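Local coordinates for putative lipoprotein (Parabacteroides distasonis ATCC 8503, PDB 3JX8) that is of unknown function but, as a putative lipoprotein with an adhesin-like, solenoid-type beta architecture, may bind lipids or take part in cell adhesion, at residues D24-T27 with D33-Y36; V47-D50 with Y56-T59; G64-Y69 with I91-K96. All coordinates share one frame; numbering follows the deposited sequence.

Contact 1: residues D24-T27 with D33-Y36; sequences DEIT and DFEY
I26 on strand 25-29 reaches across the solenoid interior to F34 and Y36, two aromatic residues on one face of strand 33-38. Its longer branch does most of the work. With CG1 anti to the carbonyl carbon (chi1 -65°) and CD1 carried outward by an extended chi2 of 170°, the terminal methyl arrives between the two side chains, in contact with both rings. I26 CD1 lies 3.8 Å from Y36 CD1, approaching the ring obliquely, and the neighbouring Y36 CE1 is 4.2 Å from the same methyl. On the phenylalanine, the far end of the ring is met: I26 CD1 stands 4.1 Å from F34 CZ. The shorter branch adds a second touch, I26 CG2 approaching F34 CE2 at 4.2 Å, so both branches come to that end of the ring from the same side.

F34 and I26 extend from opposite directions, whereas the side chains of Y36 and I26 run at a slant to each other. F34 takes the torsion that sets CG anti to its backbone N (chi1 -168°), which sends the ring straight across toward strand 25-29. Around them, F109 of the next strand in the solenoid wall packs against all three residues, while F28 meets the F34 ring edge-to-face. The tyrosine hydroxyl, carried past the isoleucine, is hydrogen-bonded to S95 OG. Between the two segments, then, cohesion comes from dispersion and the hydrophobic effect, and the one polar group among the three touching side chains finds its partner on a neighbouring strand.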
loop_
_atom_site.group_PDB
_atom_site.type_symbol
_atom_site.label_atom_id
_atom_site.label_comp_id
_atom_site.label_asym_id
_atom_site.label_seq_id
_atom_site.Cartn_x
_atom_site.Cartn_y
_atom_site.Cartn_z
ATOM N N ASP A 24 14.189 15.288 -18.324
ATOM C CA ASP A 24 14.029 13.851 -18.370
ATOM C C ASP A 24 13.083 13.374 -17.287
ATOM O O ASP A 24 12.890 12.181 -17.108
ATOM C CB ASP A 24 15.386 13.150 -18.251
ATOM C CG ASP A 24 16.081 13.394 -16.925
ATOM O OD1 ASP A 24 15.504 14.028 -16.005
ATOM O OD2 ASP A 24 17.239 12.934 -16.800
ATOM N N GLU A 25 12.480 14.316 -16.577
ATOM C CA GLU A 25 11.599 13.990 -15.470
ATOM C C GLU A 25 10.477 15.031 -15.373
ATOM O O GLU A 25 10.694 16.212 -15.684
ATOM C CB GLU A 25 12.460 13.928 -14.226
ATOM C CG GLU A 25 11.734 13.625 -12.970
ATOM C CD GLU A 25 12.673 13.531 -11.769
ATOM O OE1 GLU A 25 13.840 13.043 -11.952
ATOM O OE2 GLU A 25 12.212 13.942 -10.658
ATOM N N ILE A 26 9.276 14.578 -14.991
ATOM C CA ILE A 26 8.080 15.433 -14.852
ATOM C C ILE A 26 7.477 15.281 -13.470
ATOM O O ILE A 26 7.210 14.166 -13.036
ATOM C CB ILE A 26 6.982 15.084 -15.876
ATOM C CG1 ILE A 26 7.442 15.360 -17.324
ATOM C CG2 ILE A 26 5.688 15.873 -15.572
ATOM C CD1 ILE A 26 6.462 14.797 -18.421
ATOM N N THR A 27 7.264 16.410 -12.788
ATOM C CA THR A 27 6.437 16.500 -11.601
ATOM C C THR A 27 5.205 17.263 -12.026
ATOM O O THR A 27 5.302 18.457 -12.326
ATOM C CB THR A 27 7.119 17.324 -10.497
ATOM O OG1 THR A 27 8.254 16.615 -10.050
ATOM C CG2 THR A 27 6.195 17.519 -9.319
ATOM N N ASP A 33 -5.583 17.839 -18.668
ATOM C CA ASP A 33 -5.242 16.857 -19.687
ATOM C C ASP A 33 -3.868 17.221 -20.238
ATOM O O ASP A 33 -3.691 18.264 -20.878
ATOM C CB ASP A 33 -6.282 16.843 -20.793
ATOM C CG ASP A 33 -7.629 16.323 -20.307
ATOM O OD1 ASP A 33 -7.675 15.432 -19.429
ATOM O OD2 ASP A 33 -8.653 16.777 -20.826
ATOM N N PHE A 34 -2.898 16.362 -19.952
ATOM C CA PHE A 34 -1.506 16.582 -20.261
ATOM C C PHE A 34 -1.153 15.594 -21.345
ATOM O O PHE A 34 -1.241 14.406 -21.138
ATOM C CB PHE A 34 -0.696 16.343 -18.982
ATOM C CG PHE A 34 0.760 16.785 -19.022
ATOM C CD1 PHE A 34 1.555 16.645 -20.157
ATOM C CD2 PHE A 34 1.354 17.244 -17.855
ATOM C CE1 PHE A 34 2.896 17.007 -20.130
ATOM C CE2 PHE A 34 2.687 17.641 -17.836
ATOM C CZ PHE A 34 3.454 17.526 -18.956
ATOM N N GLU A 35 -0.770 16.089 -22.512
ATOM C CA GLU A 35 -0.243 15.256 -23.594
ATOM C C GLU A 35 1.264 15.390 -23.701
ATOM O O GLU A 35 1.778 16.500 -23.885
ATOM C CB GLU A 35 -0.804 15.705 -24.928
ATOM C CG GLU A 35 -2.246 15.464 -25.101
ATOM C CD GLU A 35 -2.744 16.000 -26.436
ATOM O OE1 GLU A 35 -1.910 16.472 -27.277
ATOM O OE2 GLU A 35 -3.973 15.933 -26.646
ATOM N N TYR A 36 1.962 14.262 -23.623
ATOM C CA TYR A 36 3.418 14.248 -23.665
ATOM C C TYR A 36 3.866 13.311 -24.768
ATOM O O TYR A 36 3.185 12.332 -25.081
ATOM C CB TYR A 36 4.027 13.819 -22.310
ATOM C CG TYR A 36 5.527 13.601 -22.395
ATOM C CD1 TYR A 36 6.410 14.656 -22.259
ATOM C CD2 TYR A 36 6.051 12.346 -22.670
ATOM C CE1 TYR A 36 7.772 14.465 -22.391
ATOM C CE2 TYR A 36 7.400 12.147 -22.811
ATOM C CZ TYR A 36 8.261 13.212 -22.662
ATOM O OH TYR A 36 9.625 13.023 -22.823
#

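Contact 2: residues V47-D50 with Y56-T59; sequences VTID and YLVT
Near the N-terminal end of the beta-solenoid, two opposing walls face each other through V47 and I49 of strand 44-50 and L57 and T59 of strand 57-62. The strands run antiparallel, their directions 171° apart, but belong to different sheets: their axes come no closer than 10.9 Å, so side chains alone fill the gap. The loop between them carries the chain from one wall to the other. L57 is central. Its chi2 of 62° leaves CD2 as the outstretched branch, continuing the line of the side chain toward strand 44-50, and this single methyl serves both partners. V47 CG1 lies 4.3 Å from L57 CD2. I49, extended along its whole length, brings its terminal methyl to the same atom, I49 CD1 to L57 CD2 being 4.3 Å as well.

These are loose van der Waals approaches, completed by Y89 of the adjoining strand, which touches V47, I49 and L57, and by L84, which packs on L57. F54, from the connecting loop, touches I49, and I18 lies against both V47 and T59. At the other end of the contact the threonine presents carbon, not oxygen: with OG1 at a chi1 of 59°, the methyl is the branch turned to the valine, and V47 CG2 is 4.3 Å from T59 CG2.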
loop_
_atom_site.group_PDB
_atom_site.type_symbol
_atom_site.label_atom_id
_atom_site.label_comp_id
_atom_site.label_asym_id
_atom_site.label_seq_id
_atom_site.Cartn_x
_atom_site.Cartn_y
_atom_site.Cartn_z
ATOM N N VAL A 47 0.785 25.540 -22.267
ATOM C CA VAL A 47 -0.244 25.381 -21.233
ATOM C C VAL A 47 -1.421 26.301 -21.568
ATOM O O VAL A 47 -1.229 27.497 -21.853
ATOM C CB VAL A 47 0.279 25.765 -19.831
ATOM C CG1 VAL A 47 -0.852 25.664 -18.782
ATOM C CG2 VAL A 47 1.490 24.920 -19.440
ATOM N N THR A 48 -2.626 25.740 -21.524
ATOM C CA THR A 48 -3.855 26.474 -21.709
ATOM C C THR A 48 -4.682 26.356 -20.426
ATOM O O THR A 48 -5.033 25.252 -19.988
ATOM C CB THR A 48 -4.647 25.913 -22.880
ATOM O OG1 THR A 48 -3.843 25.965 -24.067
ATOM C CG2 THR A 48 -5.971 26.696 -23.093
ATOM N N ILE A 49 -5.004 27.493 -19.821
ATOM C CA ILE A 49 -5.826 27.508 -18.608
ATOM C C ILE A 49 -6.520 28.873 -18.536
ATOM O O ILE A 49 -6.083 29.839 -19.211
ATOM C CB ILE A 49 -4.938 27.206 -17.337
ATOM C CG1 ILE A 49 -5.801 26.740 -16.151
ATOM C CG2 ILE A 49 -4.035 28.405 -16.948
ATOM C CD1 ILE A 49 -4.997 26.074 -15.029
ATOM N N ASP A 50 -7.586 28.975 -17.748
ATOM C CA ASP A 50 -8.201 30.263 -17.497
ATOM C C ASP A 50 -7.095 31.274 -17.157
ATOM O O ASP A 50 -6.211 30.998 -16.339
ATOM C CB ASP A 50 -9.229 30.196 -16.361
ATOM C CG ASP A 50 -10.306 29.132 -16.602
ATOM O OD1 ASP A 50 -9.952 27.944 -16.573
ATOM O OD2 ASP A 50 -11.500 29.469 -16.802
ATOM N N TYR A 56 -1.317 31.473 -10.176
ATOM C CA TYR A 56 -1.345 30.500 -9.090
ATOM C C TYR A 56 -0.620 29.202 -9.408
ATOM O O TYR A 56 -0.680 28.272 -8.630
ATOM C CB TYR A 56 -2.796 30.197 -8.729
ATOM C CG TYR A 56 -3.511 31.413 -8.230
ATOM C CD1 TYR A 56 -4.160 32.265 -9.114
ATOM C CD2 TYR A 56 -3.512 31.753 -6.873
ATOM C CE1 TYR A 56 -4.807 33.409 -8.677
ATOM C CE2 TYR A 56 -4.160 32.893 -6.433
ATOM C CZ TYR A 56 -4.814 33.706 -7.358
ATOM O OH TYR A 56 -5.469 34.838 -6.975
ATOM N N LEU A 57 0.060 29.144 -10.547
ATOM C CA LEU A 57 0.599 27.905 -11.081
ATOM C C LEU A 57 2.114 28.041 -11.265
ATOM O O LEU A 57 2.590 29.084 -11.678
ATOM C CB LEU A 57 -0.082 27.655 -12.436
ATOM C CG LEU A 57 -0.118 26.299 -13.103
ATOM C CD1 LEU A 57 -0.877 25.309 -12.204
ATOM C CD2 LEU A 57 -0.753 26.406 -14.526
ATOM N N VAL A 58 2.874 27.017 -10.922
ATOM C CA VAL A 58 4.297 26.941 -11.275
ATOM C C VAL A 58 4.369 26.136 -12.548
ATOM O O VAL A 58 3.708 25.099 -12.645
ATOM C CB VAL A 58 5.118 26.226 -10.175
ATOM C CG1 VAL A 58 6.558 25.971 -10.648
ATOM C CG2 VAL A 58 5.043 27.032 -8.857
ATOM N N THR A 59 5.106 26.639 -13.543
ATOM C CA THR A 59 5.300 25.949 -14.823
ATOM C C THR A 59 6.710 26.233 -15.310
ATOM O O THR A 59 6.956 27.270 -15.911
ATOM C CB THR A 59 4.338 26.449 -15.903
ATOM O OG1 THR A 59 4.540 27.854 -16.086
ATOM C CG2 THR A 59 2.890 26.202 -15.552
#

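Contact 3: residues G64-Y69 with I91-K96; sequences GTLKIY and IKSNSK
I91 opens the second segment and meets I68 tip to tip, each isoleucine stretching from its own wall into the solenoid interior. Both have the same shape, CG1 anti to the carbonyl carbon and the chain extended beyond it, as in I91 with chi1 -57° and chi2 168°. Their methyls meet in a reciprocal pattern: I91 CD1 lies 3.8 Å from I68 CG2, while I91 CG2 lies 3.9 Å from I68 CD1. The two terminal methyls also approach, I91 CD1 to I68 CD1 being 4.0 Å. F34 and L45, from the two strands bordering 89-95, cover I91 on either flank of its strand.

Two residues further on, S93 again faces inward and meets L66. The leucine offers its CD2 branch, and L66 CD2 stands 3.9 Å from S93 OG, a van der Waals approach of a methyl to a hydroxyl. That hydroxyl is held by hydrogen bonds to the backbone O of Y44 and to the OH of Y23. F34 and L45 pack against this pair too. The strand runs on through S95, after which the backbone N of K96 is hydrogen-bonded to OD1 of D22.

Chemically, the contact grades from purely hydrocarbon at I68 and I91 to mixed at L66 and S93, where a buried hydroxyl sits beside leucine with its hydrogen bonds made to Y44 and Y23.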
loop_
_atom_site.group_PDB
_atom_site.type_symbol
_atom_site.label_atom_id
_atom_site.label_comp_id
_atom_site.label_asym_id
_atom_site.label_seq_id
_atom_site.Cartn_x
_atom_site.Cartn_y
_atom_site.Cartn_z
ATOM N N GLY A 64 16.692 19.793 -14.873
ATOM C CA GLY A 64 16.223 18.770 -15.776
ATOM C C GLY A 64 14.883 18.145 -15.477
ATOM O O GLY A 64 14.609 17.056 -15.979
ATOM N N THR A 65 14.057 18.837 -14.687
ATOM C CA THR A 65 12.711 18.396 -14.352
ATOM C C THR A 65 11.665 19.447 -14.701
ATOM O O THR A 65 11.784 20.597 -14.291
ATOM C CB THR A 65 12.612 18.076 -12.852
ATOM O OG1 THR A 65 13.556 17.045 -12.555
ATOM C CG2 THR A 65 11.226 17.591 -12.460
ATOM N N LEU A 66 10.655 19.035 -15.470
ATOM C CA LEU A 66 9.491 19.841 -15.747
ATOM C C LEU A 66 8.588 19.773 -14.523
ATOM O O LEU A 66 8.178 18.692 -14.085
ATOM C CB LEU A 66 8.751 19.347 -17.003
ATOM C CG LEU A 66 7.405 20.023 -17.292
ATOM C CD1 LEU A 66 7.579 21.506 -17.597
ATOM C CD2 LEU A 66 6.650 19.290 -18.418
ATOM N N LYS A 67 8.279 20.936 -13.990
ATOM C CA LYS A 67 7.466 21.067 -12.816
ATOM C C LYS A 67 6.249 21.916 -13.135
ATOM O O LYS A 67 6.399 23.094 -13.531
ATOM C CB LYS A 67 8.287 21.737 -11.732
ATOM C CG LYS A 67 9.488 20.929 -11.298
ATOM C CD LYS A 67 10.367 21.754 -10.367
ATOM C CE LYS A 67 11.598 20.976 -9.924
ATOM N NZ LYS A 67 12.248 21.561 -8.678
ATOM N N ILE A 68 5.060 21.320 -12.971
ATOM C CA ILE A 68 3.769 21.993 -13.167
ATOM C C ILE A 68 2.895 21.666 -11.956
ATOM O O ILE A 68 2.497 20.517 -11.756
ATOM C CB ILE A 68 3.074 21.568 -14.490
ATOM C CG1 ILE A 68 3.926 22.025 -15.677
ATOM C CG2 ILE A 68 1.634 22.154 -14.605
ATOM C CD1 ILE A 68 3.437 21.558 -17.054
ATOM N N TYR A 69 2.615 22.658 -11.132
ATOM C CA TYR A 69 1.766 22.431 -9.971
ATOM C C TYR A 69 1.280 23.745 -9.399
ATOM O O TYR A 69 1.903 24.785 -9.639
ATOM C CB TYR A 69 2.542 21.643 -8.907
ATOM C CG TYR A 69 3.870 22.244 -8.555
ATOM C CD1 TYR A 69 3.946 23.271 -7.649
ATOM C CD2 TYR A 69 5.045 21.765 -9.090
ATOM C CE1 TYR A 69 5.139 23.843 -7.309
ATOM C CE2 TYR A 69 6.275 22.351 -8.746
ATOM C CZ TYR A 69 6.294 23.387 -7.868
ATOM O OH TYR A 69 7.468 23.996 -7.490
ATOM N N ILE A 91 -2.304 20.705 -21.291
ATOM C CA ILE A 91 -0.870 20.859 -21.340
ATOM C C ILE A 91 -0.353 19.999 -22.497
ATOM O O ILE A 91 -0.776 18.846 -22.667
ATOM C CB ILE A 91 -0.201 20.379 -20.028
ATOM C CG1 ILE A 91 -0.784 21.147 -18.830
ATOM C CG2 ILE A 91 1.345 20.508 -20.137
ATOM C CD1 ILE A 91 -0.433 20.571 -17.437
ATOM N N LYS A 92 0.529 20.564 -23.313
ATOM C CA LYS A 92 1.220 19.792 -24.338
ATOM C C LYS A 92 2.715 20.002 -24.147
ATOM O O LYS A 92 3.192 21.142 -24.014
ATOM C CB LYS A 92 0.774 20.209 -25.737
ATOM C CG LYS A 92 -0.665 19.829 -26.043
ATOM C CD LYS A 92 -0.981 19.969 -27.512
ATOM C CE LYS A 92 -2.419 19.557 -27.795
ATOM N NZ LYS A 92 -2.590 19.191 -29.232
ATOM N N SER A 93 3.468 18.914 -24.100
ATOM C CA SER A 93 4.912 19.076 -23.936
ATOM C C SER A 93 5.659 17.920 -24.543
ATOM O O SER A 93 5.088 16.854 -24.741
ATOM C CB SER A 93 5.279 19.246 -22.451
ATOM O OG SER A 93 6.614 19.685 -22.282
ATOM N N ASN A 94 6.925 18.154 -24.864
ATOM C CA ASN A 94 7.818 17.099 -25.271
ATOM C C ASN A 94 9.258 17.321 -24.812
ATOM O O ASN A 94 9.671 18.446 -24.488
ATOM C CB ASN A 94 7.734 16.884 -26.774
ATOM C CG ASN A 94 8.098 18.123 -27.575
ATOM O OD1 ASN A 94 9.278 18.421 -27.783
ATOM N ND2 ASN A 94 7.091 18.819 -28.050
ATOM N N SER A 95 9.996 16.225 -24.729
ATOM C CA SER A 95 11.422 16.258 -24.377
ATOM C C SER A 95 12.045 15.062 -25.050
ATOM O O SER A 95 11.330 14.260 -25.677
ATOM C CB SER A 95 11.653 16.192 -22.868
ATOM O OG SER A 95 11.305 14.925 -22.352
ATOM N N LYS A 96 13.364 14.933 -24.931
ATOM C CA LYS A 96 14.055 13.855 -25.626
ATOM C C LYS A 96 13.699 12.506 -25.010
ATOM O O LYS A 96 13.488 11.539 -25.732
ATOM C CB LYS A 96 15.565 14.095 -25.644
ATOM C CG LYS A 96 15.964 15.495 -26.227
ATOM C CD LYS A 96 16.444 15.461 -27.671
ATOM C CE LYS A 96 16.308 16.829 -28.442
ATOM N NZ LYS A 96 16.570 18.067 -27.617
#

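Contacts 1, 2 and 3 follow one another along the chain and sit at the N-terminal end of the solenoid. Each spans the interior between two walls: strands 25-29, 65-70 and 57-62 adjoin in one, strands 33-38, 89-95 and 44-50 in the other. Contacts 1 and 3 are immediate neighbours, their centres about 5 Å apart, and are joined by a probable backbone hydrogen bond from E35 N to I91 O. Contact 2 lies about 13 Å from contact 3, centre to centre, and about 14 Å from contact 1, which it does not touch. Together they line the mostly apolar interior at the end where the first strands lead into the regular parallel coils.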